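Local coordinates for 150aa long hypothetical histidine triad nucleotide-binding protein (Sulfolobus tokodaii, PDB 2EO4) that binds zinc and, as a histidine triad (HIT) family protein, probably nucleotides, and may act as an adenylylsulfatase-like hydrolase, at residues V62-L67 / E137-K142; G34-I39 / L67-A72. All coordinates share one frame; numbering follows the deposited sequence.

Contact 1: V62-L67 / E137-K142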
loop_
_atom_site.group_PDB
_atom_site.type_symbol
_atom_site.label_atom_id
_atom_site.label_comp_id
_atom_site.label_asym_id
_atom_site.label_seq_id
_atom_site.Cartn_x
_atom_site.Cartn_y
_atom_site.Cartn_z
ATOM N N VAL A 62 -1.673 -9.253 3.584
ATOM C CA VAL A 62 -1.362 -7.994 4.253
ATOM C C VAL A 62 -2.427 -7.689 5.315
ATOM O O VAL A 62 -2.104 -7.259 6.422
ATOM C CB VAL A 62 -1.276 -6.835 3.231
ATOM C CG1 VAL A 62 -1.229 -5.485 3.951
ATOM C CG2 VAL A 62 -0.022 -7.000 2.390
ATOM N N LYS A 63 -3.694 -7.929 4.995
ATOM C CA LYS A 63 -4.745 -7.672 5.985
ATOM C C LYS A 63 -4.552 -8.546 7.227
ATOM O O LYS A 63 -4.555 -8.050 8.354
ATOM C CB LYS A 63 -6.139 -7.941 5.410
ATOM C CG LYS A 63 -7.253 -7.727 6.446
ATOM C CD LYS A 63 -8.650 -8.021 5.902
ATOM C CE LYS A 63 -9.692 -7.890 7.011
ATOM N NZ LYS A 63 -11.097 -8.082 6.532
ATOM N N LEU A 64 -4.399 -9.850 7.019
ATOM C CA LEU A 64 -4.219 -10.779 8.131
ATOM C C LEU A 64 -3.023 -10.421 9.007
ATOM O O LEU A 64 -3.141 -10.315 10.233
ATOM C CB LEU A 64 -4.045 -12.209 7.609
ATOM C CG LEU A 64 -3.661 -13.257 8.662
ATOM C CD1 LEU A 64 -4.736 -13.322 9.735
ATOM C CD2 LEU A 64 -3.483 -14.618 7.997
ATOM N N VAL A 65 -1.867 -10.240 8.378
ATOM C CA VAL A 65 -0.661 -9.911 9.119
ATOM C C VAL A 65 -0.793 -8.571 9.836
ATOM O O VAL A 65 -0.336 -8.429 10.968
ATOM C CB VAL A 65 0.570 -9.906 8.189
ATOM C CG1 VAL A 65 1.819 -9.488 8.965
ATOM C CG2 VAL A 65 0.760 -11.301 7.598
ATOM N N SER A 66 -1.425 -7.595 9.185
ATOM C CA SER A 66 -1.615 -6.284 9.800
ATOM C C SER A 66 -2.480 -6.425 11.055
ATOM O O SER A 66 -2.168 -5.854 12.099
ATOM C CB SER A 66 -2.278 -5.311 8.817
ATOM O OG SER A 66 -1.401 -4.980 7.746
ATOM N N LEU A 67 -3.574 -7.177 10.954
ATOM C CA LEU A 67 -4.436 -7.372 12.117
ATOM C C LEU A 67 -3.626 -8.030 13.231
ATOM O O LEU A 67 -3.729 -7.647 14.399
ATOM C CB LEU A 67 -5.641 -8.245 11.754
ATOM C CG LEU A 67 -6.746 -7.551 10.951
ATOM C CD1 LEU A 67 -7.747 -8.573 10.434
ATOM C CD2 LEU A 67 -7.435 -6.514 11.833
ATOM N N GLU A 137 -2.189 -16.590 14.961
ATOM C CA GLU A 137 -2.808 -17.897 15.169
ATOM C C GLU A 137 -4.224 -17.712 15.692
ATOM O O GLU A 137 -5.149 -18.386 15.243
ATOM C CB GLU A 137 -1.986 -18.729 16.156
ATOM C CG GLU A 137 -0.572 -18.966 15.674
ATOM C CD GLU A 137 0.315 -19.588 16.726
ATOM O OE1 GLU A 137 0.156 -19.259 17.921
ATOM O OE2 GLU A 137 1.187 -20.395 16.348
ATOM N N ASN A 138 -4.394 -16.787 16.631
ATOM C CA ASN A 138 -5.713 -16.523 17.195
ATOM C C ASN A 138 -6.672 -15.997 16.131
ATOM O O ASN A 138 -7.852 -16.350 16.111
ATOM C CB ASN A 138 -5.612 -15.521 18.343
ATOM C CG ASN A 138 -6.963 -15.186 18.944
ATOM O OD1 ASN A 138 -7.674 -16.064 19.434
ATOM N ND2 ASN A 138 -7.326 -13.909 18.908
ATOM N N LEU A 139 -6.170 -15.151 15.237
ATOM C CA LEU A 139 -7.018 -14.619 14.180
ATOM C C LEU A 139 -7.502 -15.736 13.263
ATOM O O LEU A 139 -8.611 -15.681 12.739
ATOM C CB LEU A 139 -6.259 -13.557 13.376
ATOM C CG LEU A 139 -6.103 -12.222 14.102
ATOM C CD1 LEU A 139 -5.063 -11.362 13.388
ATOM C CD2 LEU A 139 -7.448 -11.512 14.156
ATOM N N LYS A 140 -6.674 -16.757 13.069
ATOM C CA LYS A 140 -7.064 -17.872 12.219
ATOM C C LYS A 140 -8.112 -18.736 12.916
ATOM O O LYS A 140 -8.900 -19.422 12.264
ATOM C CB LYS A 140 -5.845 -18.725 11.870
ATOM C CG LYS A 140 -4.870 -18.052 10.920
ATOM C CD LYS A 140 -3.676 -18.948 10.642
ATOM C CE LYS A 140 -2.900 -18.465 9.429
ATOM N NZ LYS A 140 -3.764 -18.480 8.212
ATOM N N ARG A 141 -8.120 -18.691 14.244
ATOM C CA ARG A 141 -9.060 -19.487 15.022
ATOM C C ARG A 141 -10.427 -18.830 15.178
ATOM O O ARG A 141 -11.436 -19.520 15.319
ATOM C CB ARG A 141 -8.483 -19.784 16.411
ATOM C CG ARG A 141 -9.342 -20.742 17.219
ATOM C CD ARG A 141 -8.964 -20.775 18.687
ATOM N NE ARG A 141 -7.676 -21.410 18.942
ATOM C CZ ARG A 141 -6.586 -20.761 19.345
ATOM N NH1 ARG A 141 -6.624 -19.446 19.535
ATOM N NH2 ARG A 141 -5.468 -21.433 19.593
ATOM N N LYS A 142 -10.469 -17.501 15.154
ATOM C CA LYS A 142 -11.740 -16.802 15.312
ATOM C C LYS A 142 -12.327 -16.239 14.018
ATOM O O LYS A 142 -13.519 -15.935 13.959
ATOM C CB LYS A 142 -11.604 -15.685 16.353
ATOM C CG LYS A 142 -10.651 -14.563 15.983
ATOM C CD LYS A 142 -10.590 -13.532 17.104
ATOM C CE LYS A 142 -9.737 -12.329 16.727
ATOM N NZ LYS A 142 -10.312 -11.578 15.574
#
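L139 reaches over the backbone of helix 52-72 between L64 and L67, and its CD1 does most of the touching. L139 CD1 lies 3.6 Å from L67 CB and also touches L67 C. On its other flank, L139 CD1 is 3.8 Å from L64 O. It therefore rests on main chain as much as on side chain. The CB of L139 points toward helix 52-72, and with CG anti to the carbonyl carbon (chi1 -75°) CG, and with it CD1, is carried onto that helix. L64 runs past it in the opposite direction: its CB leaves the helix obliquely, but CG is anti to the backbone N, which brings L64 CD1 to 4.0 Å from L139 CB. The other methyl of L64, CD2, meets the end of K140, which crosses the leucine at about a right angle; K140 bends at its last torsion, placing K140 NZ 3.9 Å from L64 CD2. The two leucines thus meet by apolar packing, and the lysine closes one side of the contact with the alkyl part of its chain as well as its amine. Y17 on strand 15-18 touches both L64 and K140. Elsewhere on the same turns of helix 52-72, V62, V65 and S66 pack on the sheet, and L67 also packs on L48 of the second subunit. The N-to-C directions of the two helix segments differ by 117°, and their axes come within 10.1 Å, joining the C-terminal helix to the long helix that backs the antiparallel sheet of the HIT fold.

Contact 2: G34-I39 / L67-A72; sequences GHTLVI and LGIKDA
The flat peptide carbonyl of G34 has a different neighbour over each face: T36 OG1 approaches from one, tilted 40° out of the plane, while I69 CG2 lies over the other, 4.0 Å from G34 O. I69 CD1 comes in nearer the plane, 3.9 Å from G34 O. This is the sheet-to-helix interface of the HIT fold, where the start of strand 36-40 meets the last turn of helix 52-72. The hydroxyl of T36 donates through OG1 to G34 O over 2.9 Å, tying the strand's first residue back to the turn that precedes it; OG1 stands anti to the carbonyl carbon (chi1 -65°), which turns it toward that turn. A valine in its place would probably leave G34 O without this donor and free the turn to shift against I69. G34 itself has a positive phi of 94°, where a side chain would jam against the preceding carbonyl, and its N is hydrogen-bonded to Y124 OH. H35, just before the strand, has its CB directed away from helix 52-72, and its NE2 bonds to ND1 of H98, a residue of the predicted histidine triad motif. I69 also packs on P101 of strand 97-102 and I132 of helix 122-143. I69 CD1 is pressed into T36, 3.4 Å from T36 OG1 and, tighter than ordinary van der Waals contact, 3.5 Å from T36 CB.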
loop_
_atom_site.group_PDB
_atom_site.type_symbol
_atom_site.label_atom_id
_atom_site.label_comp_id
_atom_site.label_asym_id
_atom_site.label_seq_id
_atom_site.Cartn_x
_atom_site.Cartn_y
_atom_site.Cartn_z
ATOM N N GLY A 34 7.890 -3.656 15.633
ATOM C CA GLY A 34 6.981 -4.547 14.931
ATOM C C GLY A 34 6.951 -4.365 13.420
ATOM O O GLY A 34 6.198 -5.052 12.732
ATOM N N HIS A 35 7.765 -3.441 12.910
ATOM C CA HIS A 35 7.847 -3.172 11.471
ATOM C C HIS A 35 8.068 -4.506 10.756
ATOM O O HIS A 35 9.034 -5.220 11.030
ATOM C CB HIS A 35 9.011 -2.205 11.207
ATOM C CG HIS A 35 9.149 -1.771 9.779
ATOM N ND1 HIS A 35 10.085 -0.841 9.379
ATOM C CD2 HIS A 35 8.497 -2.154 8.654
ATOM C CE1 HIS A 35 10.006 -0.670 8.072
ATOM N NE2 HIS A 35 9.050 -1.456 7.607
ATOM N N THR A 36 7.162 -4.832 9.838
ATOM C CA THR A 36 7.213 -6.092 9.108
ATOM C C THR A 36 7.050 -5.902 7.606
ATOM O O THR A 36 6.449 -4.927 7.155
ATOM C CB THR A 36 6.099 -7.033 9.621
ATOM O OG1 THR A 36 6.365 -7.359 10.987
ATOM C CG2 THR A 36 6.019 -8.316 8.792
ATOM N N LEU A 37 7.602 -6.838 6.839
ATOM C CA LEU A 37 7.514 -6.795 5.388
ATOM C C LEU A 37 6.745 -8.024 4.912
ATOM O O LEU A 37 7.049 -9.143 5.314
ATOM C CB LEU A 37 8.918 -6.796 4.786
ATOM C CG LEU A 37 9.819 -5.773 5.483
ATOM C CD1 LEU A 37 11.269 -6.029 5.166
ATOM C CD2 LEU A 37 9.389 -4.372 5.070
ATOM N N VAL A 38 5.736 -7.807 4.073
ATOM C CA VAL A 38 4.945 -8.910 3.543
ATOM C C VAL A 38 5.386 -9.076 2.103
ATOM O O VAL A 38 5.404 -8.113 1.334
ATOM C CB VAL A 38 3.436 -8.608 3.585
ATOM C CG1 VAL A 38 2.656 -9.807 3.056
ATOM C CG2 VAL A 38 3.012 -8.288 5.011
ATOM N N ILE A 39 5.746 -10.297 1.732
ATOM C CA ILE A 39 6.230 -10.529 0.385
ATOM C C ILE A 39 5.719 -11.780 -0.304
ATOM O O ILE A 39 5.375 -12.773 0.346
ATOM C CB ILE A 39 7.770 -10.670 0.372
ATOM C CG1 ILE A 39 8.168 -11.946 1.125
ATOM C CG2 ILE A 39 8.424 -9.471 1.040
ATOM C CD1 ILE A 39 9.635 -12.310 1.014
ATOM N N LEU A 67 -3.574 -7.177 10.954
ATOM C CA LEU A 67 -4.436 -7.372 12.117
ATOM C C LEU A 67 -3.626 -8.030 13.231
ATOM O O LEU A 67 -3.729 -7.647 14.399
ATOM C CB LEU A 67 -5.641 -8.245 11.754
ATOM C CG LEU A 67 -6.746 -7.551 10.951
ATOM C CD1 LEU A 67 -7.747 -8.573 10.434
ATOM C CD2 LEU A 67 -7.435 -6.514 11.833
ATOM N N GLY A 68 -2.813 -9.011 12.858
ATOM C CA GLY A 68 -1.993 -9.710 13.833
ATOM C C GLY A 68 -1.007 -8.796 14.536
ATOM O O GLY A 68 -0.879 -8.828 15.758
ATOM N N ILE A 69 -0.298 -7.977 13.764
ATOM C CA ILE A 69 0.673 -7.059 14.343
ATOM C C ILE A 69 0.004 -6.015 15.234
ATOM O O ILE A 69 0.478 -5.746 16.339
ATOM C CB ILE A 69 1.480 -6.335 13.243
ATOM C CG1 ILE A 69 2.350 -7.346 12.491
ATOM C CG2 ILE A 69 2.352 -5.237 13.864
ATOM C CD1 ILE A 69 3.034 -6.782 11.246
ATOM N N LYS A 70 -1.098 -5.433 14.764
ATOM C CA LYS A 70 -1.783 -4.411 15.544
ATOM C C LYS A 70 -2.167 -4.956 16.914
ATOM O O LYS A 70 -2.019 -4.277 17.932
ATOM C CB LYS A 70 -3.038 -3.917 14.821
ATOM C CG LYS A 70 -3.745 -2.796 15.576
ATOM C CD LYS A 70 -5.000 -2.303 14.873
ATOM C CE LYS A 70 -5.649 -1.183 15.684
ATOM N NZ LYS A 70 -6.964 -0.764 15.131
ATOM N N ASP A 71 -2.655 -6.188 16.932
ATOM C CA ASP A 71 -3.057 -6.826 18.178
ATOM C C ASP A 71 -1.848 -7.112 19.066
ATOM O O ASP A 71 -1.851 -6.790 20.257
ATOM C CB ASP A 71 -3.796 -8.131 17.873
ATOM C CG ASP A 71 -4.242 -8.857 19.129
ATOM O OD1 ASP A 71 -5.075 -8.300 19.874
ATOM O OD2 ASP A 71 -3.755 -9.981 19.366
ATOM N N ALA A 72 -0.813 -7.701 18.477
ATOM C CA ALA A 72 0.402 -8.066 19.203
ATOM C C ALA A 72 1.138 -6.916 19.883
ATOM O O ALA A 72 1.544 -7.037 21.038
ATOM C CB ALA A 72 1.357 -8.811 18.272
#

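Both contacts use helix 52-72 and share L67, which touches the partner segment in contact 1 but not in contact 2; they engage different sides of the helix. Contact 2 lies near the centre of the chain, with every touching residue buried; contact 1 is farther out, partly buried and bordered by an exposed lysine. Neither has a hydrogen bond across its segments. Contact 1 joins helix to helix through leucines and a lysine chain, whereas contact 2 sets one isoleucine against a threonine and a glycine carbonyl already bonded to each other. They meet directly at L139 CD1 and G68 N, 3.3 Å apart, and through V62 and V38, so the long helix is packed against both the C-terminal helix and the sheet.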